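Local atomic coordinates of carboxylic ester hydrolase (Aspergillus niger, PDB entry 7K4O), a protein that hydrolyses carboxylic esters as a serine hydrolase of the tannase family, acting as a tannin acyl hydrolase that probably releases gallic acid from tannins. Residues P211-S216 with V411-G416; I422-S427 with L457-G462; E191-V196 with P399-F404. All coordinates share one frame; numbering follows the deposited sequence.

Contact 1: residues P211-S216 with V411-G416; sequences PAFRWS and VIHFHG. With GDE (3,4,5-trihydroxybenzoic acid), chain J.
Pro211 and His413 meet at about a right angle, with the proline carbons set against the nitrogen end of the imidazole: CD of Pro211 lies 3.3 Å from NE2 of His413, and CG of Pro211 3.6 Å from it. Phe213 approaches more loosely, its CZ 4.3 Å from CE1 of His413. Within 211-216 the proline also packs on this phenyl ring, with Pro211 CG 3.6 Å above the centre of one face of Phe213. The imidazole reaches the pair from strand 410-416, an inner strand of the α/β-hydrolase sheet, with CG anti to the backbone N (chi1 -180°), which extends the ring toward Pro211. Both of its nitrogens are hydrogen-bonded, ND1 to Tyr455 OH and NE2 to Ser427 OG, which fixes the rotation of the ring. On the other segment an inverse gamma turn centred on Ala212, with a weak bond of 3.0 Å from Phe213 N to Pro211 O, folds the chain between the His413 packing and the ligand. Ala212 presents its methyl to the bound gallic acid, CB being 3.7 Å from ligand atom CAI. Farther out, Gln218, Gln219 and His222 are among the residues that hydrogen-bond the ligand, and Ala212 has a backbone bond to Ser186.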
# COMPACT_ATOMS: atom_id res chain seq x y z
N PRO A 211 -0.79 -0.91 2.85
CA PRO A 211 0.42 -0.17 3.13
C PRO A 211 1.62 -1.07 3.46
O PRO A 211 1.46 -2.01 4.27
CB PRO A 211 0.01 0.72 4.30
CG PRO A 211 -1.10 -0.03 5.00
CD PRO A 211 -1.83 -0.71 3.87
N ALA A 212 2.78 -0.68 2.94
CA ALA A 212 4.07 -1.32 3.27
C ALA A 212 4.62 -0.81 4.61
O ALA A 212 5.84 -0.49 4.69
CB ALA A 212 5.01 -1.14 2.15
N PHE A 213 3.76 -0.72 5.63
CA PHE A 213 4.21 -0.34 6.99
C PHE A 213 4.68 -1.62 7.73
O PHE A 213 4.81 -2.71 7.14
CB PHE A 213 3.15 0.49 7.68
CG PHE A 213 1.80 -0.13 7.90
CD1 PHE A 213 1.57 -1.48 7.74
CD2 PHE A 213 0.75 0.69 8.32
CE1 PHE A 213 0.32 -2.00 8.04
CE2 PHE A 213 -0.51 0.17 8.56
CZ PHE A 213 -0.70 -1.18 8.49
N ARG A 214 4.96 -1.46 9.01
CA ARG A 214 5.58 -2.51 9.85
C ARG A 214 6.85 -2.98 9.15
O ARG A 214 7.11 -4.19 9.05
CB ARG A 214 4.58 -3.64 10.15
CG ARG A 214 4.91 -4.41 11.40
CD ARG A 214 3.84 -5.41 11.78
NE ARG A 214 2.60 -4.70 12.17
CZ ARG A 214 1.47 -4.62 11.47
NH1 ARG A 214 1.33 -5.23 10.32
NH2 ARG A 214 0.51 -3.85 11.94
N TRP A 215 7.69 -2.02 8.75
CA TRP A 215 8.81 -2.18 7.81
C TRP A 215 9.67 -3.43 8.09
O TRP A 215 9.86 -4.22 7.15
CB TRP A 215 9.67 -0.92 7.82
CG TRP A 215 10.69 -0.95 6.73
CD1 TRP A 215 11.98 -1.40 6.78
CD2 TRP A 215 10.52 -0.39 5.42
NE1 TRP A 215 12.57 -1.25 5.56
CE2 TRP A 215 11.71 -0.62 4.70
CE3 TRP A 215 9.44 0.23 4.76
CZ2 TRP A 215 11.84 -0.27 3.36
CZ3 TRP A 215 9.58 0.60 3.45
CH2 TRP A 215 10.76 0.36 2.75
N SER A 216 10.17 -3.58 9.32
CA SER A 216 11.17 -4.65 9.57
C SER A 216 10.51 -6.02 9.37
O SER A 216 11.25 -6.98 9.07
CB SER A 216 11.81 -4.47 10.97
OG SER A 216 10.87 -4.70 12.01
N VAL A 411 -9.81 8.41 7.83
CA VAL A 411 -9.03 7.46 7.01
C VAL A 411 -9.97 6.43 6.39
O VAL A 411 -10.78 5.84 7.13
CB VAL A 411 -7.94 6.76 7.84
CG1 VAL A 411 -7.21 5.71 7.04
CG2 VAL A 411 -6.96 7.78 8.43
N ILE A 412 -9.76 6.16 5.13
CA ILE A 412 -10.28 4.96 4.40
C ILE A 412 -9.05 4.11 4.06
O ILE A 412 -8.16 4.59 3.36
CB ILE A 412 -11.07 5.33 3.12
CG1 ILE A 412 -12.35 6.06 3.47
CG2 ILE A 412 -11.29 4.09 2.28
CD1 ILE A 412 -13.06 6.64 2.28
N HIS A 413 -9.00 2.93 4.64
CA HIS A 413 -7.89 1.97 4.47
C HIS A 413 -8.47 0.72 3.79
O HIS A 413 -9.47 0.18 4.29
CB HIS A 413 -7.33 1.71 5.86
CG HIS A 413 -6.19 0.77 5.99
ND1 HIS A 413 -5.63 0.53 7.22
CD2 HIS A 413 -5.53 -0.01 5.11
CE1 HIS A 413 -4.65 -0.37 7.08
NE2 HIS A 413 -4.56 -0.72 5.81
N PHE A 414 -7.83 0.26 2.75
CA PHE A 414 -8.30 -0.97 2.05
C PHE A 414 -7.14 -1.89 1.75
O PHE A 414 -5.98 -1.47 1.68
CB PHE A 414 -9.09 -0.63 0.78
CG PHE A 414 -8.30 0.04 -0.29
CD1 PHE A 414 -8.08 1.42 -0.26
CD2 PHE A 414 -7.79 -0.69 -1.36
CE1 PHE A 414 -7.29 2.01 -1.22
CE2 PHE A 414 -7.03 -0.08 -2.32
CZ PHE A 414 -6.81 1.28 -2.26
N HIS A 415 -7.45 -3.17 1.54
CA HIS A 415 -6.42 -4.19 1.29
C HIS A 415 -7.03 -5.37 0.51
O HIS A 415 -8.07 -5.88 0.95
CB HIS A 415 -5.81 -4.61 2.64
CG HIS A 415 -4.47 -5.22 2.52
ND1 HIS A 415 -3.46 -4.90 3.43
CD2 HIS A 415 -3.94 -6.14 1.66
CE1 HIS A 415 -2.37 -5.58 3.10
NE2 HIS A 415 -2.62 -6.34 2.02
N GLY A 416 -6.39 -5.82 -0.55
CA GLY A 416 -6.87 -6.99 -1.28
C GLY A 416 -6.81 -8.27 -0.47
O GLY A 416 -5.80 -8.53 0.19
OAA GDE J . 5.08 -0.42 -3.20
OAB GDE J . 4.57 -2.30 -4.24
OAC GDE J . 8.24 -2.03 0.53
OAD GDE J . 5.71 -5.88 -0.76
OAE GDE J . 7.54 -4.74 0.83
CAF GDE J . 6.67 -1.85 -1.36
CAG GDE J . 5.37 -3.81 -2.02
CAH GDE J . 5.10 -1.69 -3.28
CAI GDE J . 7.28 -2.60 -0.34
CAJ GDE J . 6.02 -4.58 -1.02
CAK GDE J . 5.78 -2.50 -2.20
CAL GDE J . 6.93 -3.97 -0.19

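Contact 2: residues I422-S427 with L457-G462; sequences IPTAAS and LYTVPG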
# COMPACT_ATOMS: atom_id res chain seq x y z
N ILE A 422 1.87 -7.94 0.24
CA ILE A 422 1.70 -7.51 1.65
C ILE A 422 0.58 -8.31 2.22
O ILE A 422 -0.55 -8.23 1.72
CB ILE A 422 1.44 -6.00 1.73
CG1 ILE A 422 2.50 -5.24 0.93
CG2 ILE A 422 1.34 -5.61 3.20
CD1 ILE A 422 2.43 -3.74 1.00
N PRO A 423 0.80 -9.07 3.31
CA PRO A 423 -0.27 -9.86 3.89
C PRO A 423 -1.48 -9.00 4.27
O PRO A 423 -1.35 -8.03 4.96
CB PRO A 423 0.36 -10.48 5.13
CG PRO A 423 1.80 -10.53 4.79
CD PRO A 423 2.08 -9.23 4.05
N THR A 424 -2.68 -9.44 3.86
CA THR A 424 -3.91 -8.72 4.25
C THR A 424 -3.99 -8.53 5.76
O THR A 424 -4.47 -7.46 6.21
CB THR A 424 -5.15 -9.45 3.70
OG1 THR A 424 -4.89 -9.84 2.36
CG2 THR A 424 -6.37 -8.54 3.80
N ALA A 425 -3.61 -9.54 6.55
CA ALA A 425 -3.68 -9.44 8.01
C ALA A 425 -2.81 -8.30 8.56
O ALA A 425 -3.04 -7.90 9.70
CB ALA A 425 -3.35 -10.80 8.61
N ALA A 426 -1.84 -7.83 7.80
CA ALA A 426 -0.97 -6.71 8.25
C ALA A 426 -1.83 -5.46 8.48
O ALA A 426 -1.50 -4.70 9.42
CB ALA A 426 0.12 -6.41 7.32
N SER A 427 -2.87 -5.29 7.68
CA SER A 427 -3.75 -4.08 7.81
C SER A 427 -4.67 -4.24 8.99
O SER A 427 -4.85 -3.28 9.75
CB SER A 427 -4.49 -3.80 6.52
OG SER A 427 -3.62 -3.32 5.51
N LEU A 457 -11.69 0.36 7.76
CA LEU A 457 -10.84 -0.61 7.07
C LEU A 457 -11.72 -1.59 6.29
O LEU A 457 -12.71 -2.12 6.87
CB LEU A 457 -10.01 -1.35 8.13
CG LEU A 457 -9.24 -2.56 7.62
CD1 LEU A 457 -8.18 -2.20 6.58
CD2 LEU A 457 -8.62 -3.28 8.82
N TYR A 458 -11.35 -1.85 5.07
CA TYR A 458 -12.14 -2.69 4.14
C TYR A 458 -11.22 -3.66 3.42
O TYR A 458 -10.24 -3.23 2.81
CB TYR A 458 -12.90 -1.82 3.13
CG TYR A 458 -13.72 -0.70 3.71
CD1 TYR A 458 -13.11 0.51 3.98
CD2 TYR A 458 -15.09 -0.80 3.94
CE1 TYR A 458 -13.81 1.59 4.49
CE2 TYR A 458 -15.80 0.27 4.44
CZ TYR A 458 -15.17 1.48 4.71
OH TYR A 458 -15.83 2.58 5.23
N THR A 459 -11.52 -4.96 3.44
CA THR A 459 -10.80 -5.89 2.54
C THR A 459 -11.52 -5.99 1.20
O THR A 459 -12.76 -5.72 1.12
CB THR A 459 -10.53 -7.26 3.20
OG1 THR A 459 -11.71 -8.06 3.24
CG2 THR A 459 -9.94 -7.12 4.59
N VAL A 460 -10.77 -6.30 0.16
CA VAL A 460 -11.33 -6.33 -1.22
C VAL A 460 -11.33 -7.78 -1.69
O VAL A 460 -10.26 -8.34 -2.03
CB VAL A 460 -10.55 -5.42 -2.17
CG1 VAL A 460 -11.27 -5.31 -3.51
CG2 VAL A 460 -10.32 -4.04 -1.54
N PRO A 461 -12.53 -8.40 -1.82
CA PRO A 461 -12.63 -9.78 -2.29
C PRO A 461 -11.87 -10.06 -3.57
O PRO A 461 -11.98 -9.35 -4.55
CB PRO A 461 -14.14 -9.98 -2.53
CG PRO A 461 -14.78 -9.06 -1.55
CD PRO A 461 -13.85 -7.85 -1.47
N GLY A 462 -11.04 -11.12 -3.51
CA GLY A 462 -10.26 -11.62 -4.65
C GLY A 462 -9.15 -10.73 -5.18
O GLY A 462 -8.41 -11.16 -6.05
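Thr424 and Thr459 lie across from each other with CA atoms 7.6 Å apart, and three residues along one segment and two back along the other Ser427 comes level with Leu457 at a CA separation of 7.9 Å. One backbone is turning into a helix, as the bonds from Ala426 N to Pro423 O and from Ser427 N to Thr424 O attest; the other is the end of an extended strand. Where side chain meets side chain, the touching groups are carbon. The two threonines cross at about a right angle and meet methyl to methyl, CG2 of Thr424 being 3.9 Å from CG2 of Thr459. With the methyls facing each other, both hydroxyls are bonded to other parts of the protein: Thr424 OG1 to Gly416 O, Thr459 OG1 to Arg520 and Asp417. In Thr424, chi1 of -43° sets OG1 beside the backbone N and leaves CG2 anti to it, pointing at Thr459. Leu457 divides its branches: CD1 is 4.0 Å from Ser427 CB, and CD2 lies against the backbone carbonyl of Ser427, 3.9 Å from its O, while the serine OG is hydrogen-bonded to ND1 of His415. Strand 455-460 is the outermost on this side of the sheet within the chain and runs parallel to strand 410-416; helix 425-438, followed by helix 444-452, makes the β-α-β crossover between them. Beyond the contact Leu457 packs on Ile428 and Trp431 of the same helix, and Thr459 on Ile428.

Contact 3: residues E191-V196 with P399-F404; sequences EGWSQV and PDLTPF
The helix that follows the likely nucleophile elbow of an α/β-hydrolase, 187-196, ends against the start of helix 402-406, where Val196 meets Phe404. One methyl of the valine sits squarely over the ring: CG1 of Val196 is 3.7 Å from the centroid of the Phe404 ring and 12° off its normal, a CH-pi contact. The second methyl lies on the same side of the ring but displaced outward, Val196 CG2 being 4.0 Å from Phe404 CE1. Phe404 turns its ring under the valine by placing CG anti to the backbone N (chi1 -179°). Leu401, at the N-cap position of the second helix, brings its two branches to different neighbours. Its CD1 lies 3.7 Å from CZ3 of Trp193, the two side chains crossing at about a right angle, while CD2 of Leu401 approaches Val196 O. Trp193 is itself set among rings, edge-to-face with Tyr430, Tyr455 and His413. One residue before Leu401, Asp400 forms an Asx turn: its OD1 accepts from Thr402 N, met from above the carboxylate plane, and at 2.6 Å from Thr402 OG1 through its syn lone pair. A single water joins the backbones, donating to Val196 O at 2.8 Å and accepting from Phe404 N at 3.0 Å. It thus serves a carbonyl at the C-terminal end of one helix and an amide in the first turn of the other, giving both backbone groups a polar partner beside the hydrocarbon contacts; the partial negative charge of one helix end and the partial positive charge of the other may favour the bridge.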
# COMPACT_ATOMS: atom_id res chain seq x y z
N GLU A 191 3.43 5.76 3.05
CA GLU A 191 3.68 7.21 3.04
C GLU A 191 2.47 7.95 3.60
O GLU A 191 2.67 8.90 4.37
CB GLU A 191 4.05 7.69 1.66
CG GLU A 191 5.41 7.19 1.19
CD GLU A 191 5.64 7.23 -0.30
OE1 GLU A 191 4.90 7.92 -1.02
OE2 GLU A 191 6.62 6.57 -0.77
N GLY A 192 1.25 7.51 3.28
CA GLY A 192 0.07 8.13 3.91
C GLY A 192 0.12 8.00 5.42
O GLY A 192 -0.04 8.98 6.14
N TRP A 193 0.38 6.80 5.92
CA TRP A 193 0.44 6.58 7.40
C TRP A 193 1.59 7.38 8.02
O TRP A 193 1.46 7.80 9.17
CB TRP A 193 0.53 5.10 7.76
CG TRP A 193 -0.77 4.39 7.70
CD1 TRP A 193 -1.09 3.36 6.88
CD2 TRP A 193 -1.98 4.71 8.42
NE1 TRP A 193 -2.37 2.95 7.10
CE2 TRP A 193 -2.95 3.77 8.04
CE3 TRP A 193 -2.30 5.64 9.42
CZ2 TRP A 193 -4.23 3.77 8.58
CZ3 TRP A 193 -3.57 5.63 9.96
CH2 TRP A 193 -4.53 4.72 9.53
N SER A 194 2.68 7.61 7.30
CA SER A 194 3.85 8.32 7.84
C SER A 194 3.43 9.73 8.29
O SER A 194 4.00 10.27 9.26
CB SER A 194 5.01 8.37 6.88
OG SER A 194 4.82 9.30 5.82
N GLN A 195 2.49 10.34 7.58
CA GLN A 195 2.03 11.70 7.91
C GLN A 195 0.90 11.68 8.96
O GLN A 195 0.94 12.45 9.91
CB GLN A 195 1.52 12.45 6.68
CG GLN A 195 2.53 12.49 5.55
CD GLN A 195 3.84 13.14 5.95
OE1 GLN A 195 3.89 14.32 6.25
NE2 GLN A 195 4.90 12.34 6.04
N VAL A 196 -0.06 10.76 8.82
CA VAL A 196 -1.19 10.63 9.77
C VAL A 196 -0.66 10.36 11.19
O VAL A 196 -1.19 10.86 12.14
CB VAL A 196 -2.17 9.58 9.29
CG1 VAL A 196 -3.22 9.26 10.34
CG2 VAL A 196 -2.84 9.98 7.95
N PRO A 399 0.82 3.75 16.91
CA PRO A 399 -0.63 3.52 17.05
C PRO A 399 -1.41 4.63 17.74
O PRO A 399 -2.60 4.51 17.80
CB PRO A 399 -0.65 2.20 17.87
CG PRO A 399 0.51 2.39 18.80
CD PRO A 399 1.58 3.01 17.92
N ASP A 400 -0.74 5.63 18.31
CA ASP A 400 -1.41 6.74 19.01
C ASP A 400 -1.65 7.85 17.96
O ASP A 400 -0.71 8.56 17.61
CB ASP A 400 -0.57 7.27 20.15
CG ASP A 400 -1.21 8.47 20.82
OD1 ASP A 400 -2.41 8.72 20.48
OD2 ASP A 400 -0.52 9.14 21.60
N LEU A 401 -2.88 7.94 17.46
CA LEU A 401 -3.25 8.90 16.41
C LEU A 401 -4.11 10.00 17.05
O LEU A 401 -4.93 10.64 16.35
CB LEU A 401 -4.02 8.16 15.32
CG LEU A 401 -3.31 7.01 14.61
CD1 LEU A 401 -4.15 6.43 13.49
CD2 LEU A 401 -1.96 7.49 14.04
N THR A 402 -3.87 10.28 18.33
CA THR A 402 -4.66 11.31 19.05
C THR A 402 -4.66 12.64 18.26
O THR A 402 -5.73 13.26 18.10
CB THR A 402 -4.21 11.44 20.52
OG1 THR A 402 -4.45 10.18 21.15
CG2 THR A 402 -4.99 12.56 21.19
N PRO A 403 -3.53 13.20 17.80
CA PRO A 403 -3.55 14.50 17.11
C PRO A 403 -4.44 14.50 15.85
O PRO A 403 -5.27 15.41 15.66
CB PRO A 403 -2.08 14.75 16.74
CG PRO A 403 -1.32 14.00 17.81
CD PRO A 403 -2.12 12.73 18.02
N PHE A 404 -4.29 13.50 15.00
CA PHE A 404 -5.11 13.38 13.77
C PHE A 404 -6.58 13.24 14.13
O PHE A 404 -7.48 13.91 13.54
CB PHE A 404 -4.60 12.20 12.95
CG PHE A 404 -5.32 11.97 11.66
CD1 PHE A 404 -4.96 12.67 10.53
CD2 PHE A 404 -6.38 11.08 11.60
CE1 PHE A 404 -5.64 12.44 9.35
CE2 PHE A 404 -7.01 10.83 10.41
CZ PHE A 404 -6.65 11.51 9.27
O HOH W 1 -1.84 11.73 14.75

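In the fold
The three contacts form a run through the core of the α/β-hydrolase domain. The centres of contacts 1 and 2 lie about 8 Å apart, those of contacts 1 and 3 about 12 Å, and those of contacts 2 and 3, which do not touch, about 19 Å. Contact 1 is thus the middle member, through strand 410-416: its Val411 packs on Phe404 and Trp193 of contact 3, and it is the sheet neighbour of strand 455-460 of contact 2. Along the chain contacts 3 and 1 alternate their segments, and contact 2 follows both. Helix 187-196, which follows the likely nucleophile elbow, Ala212 of the gallic acid pocket and edge strand 455-460 are thus linked through strand 410-416.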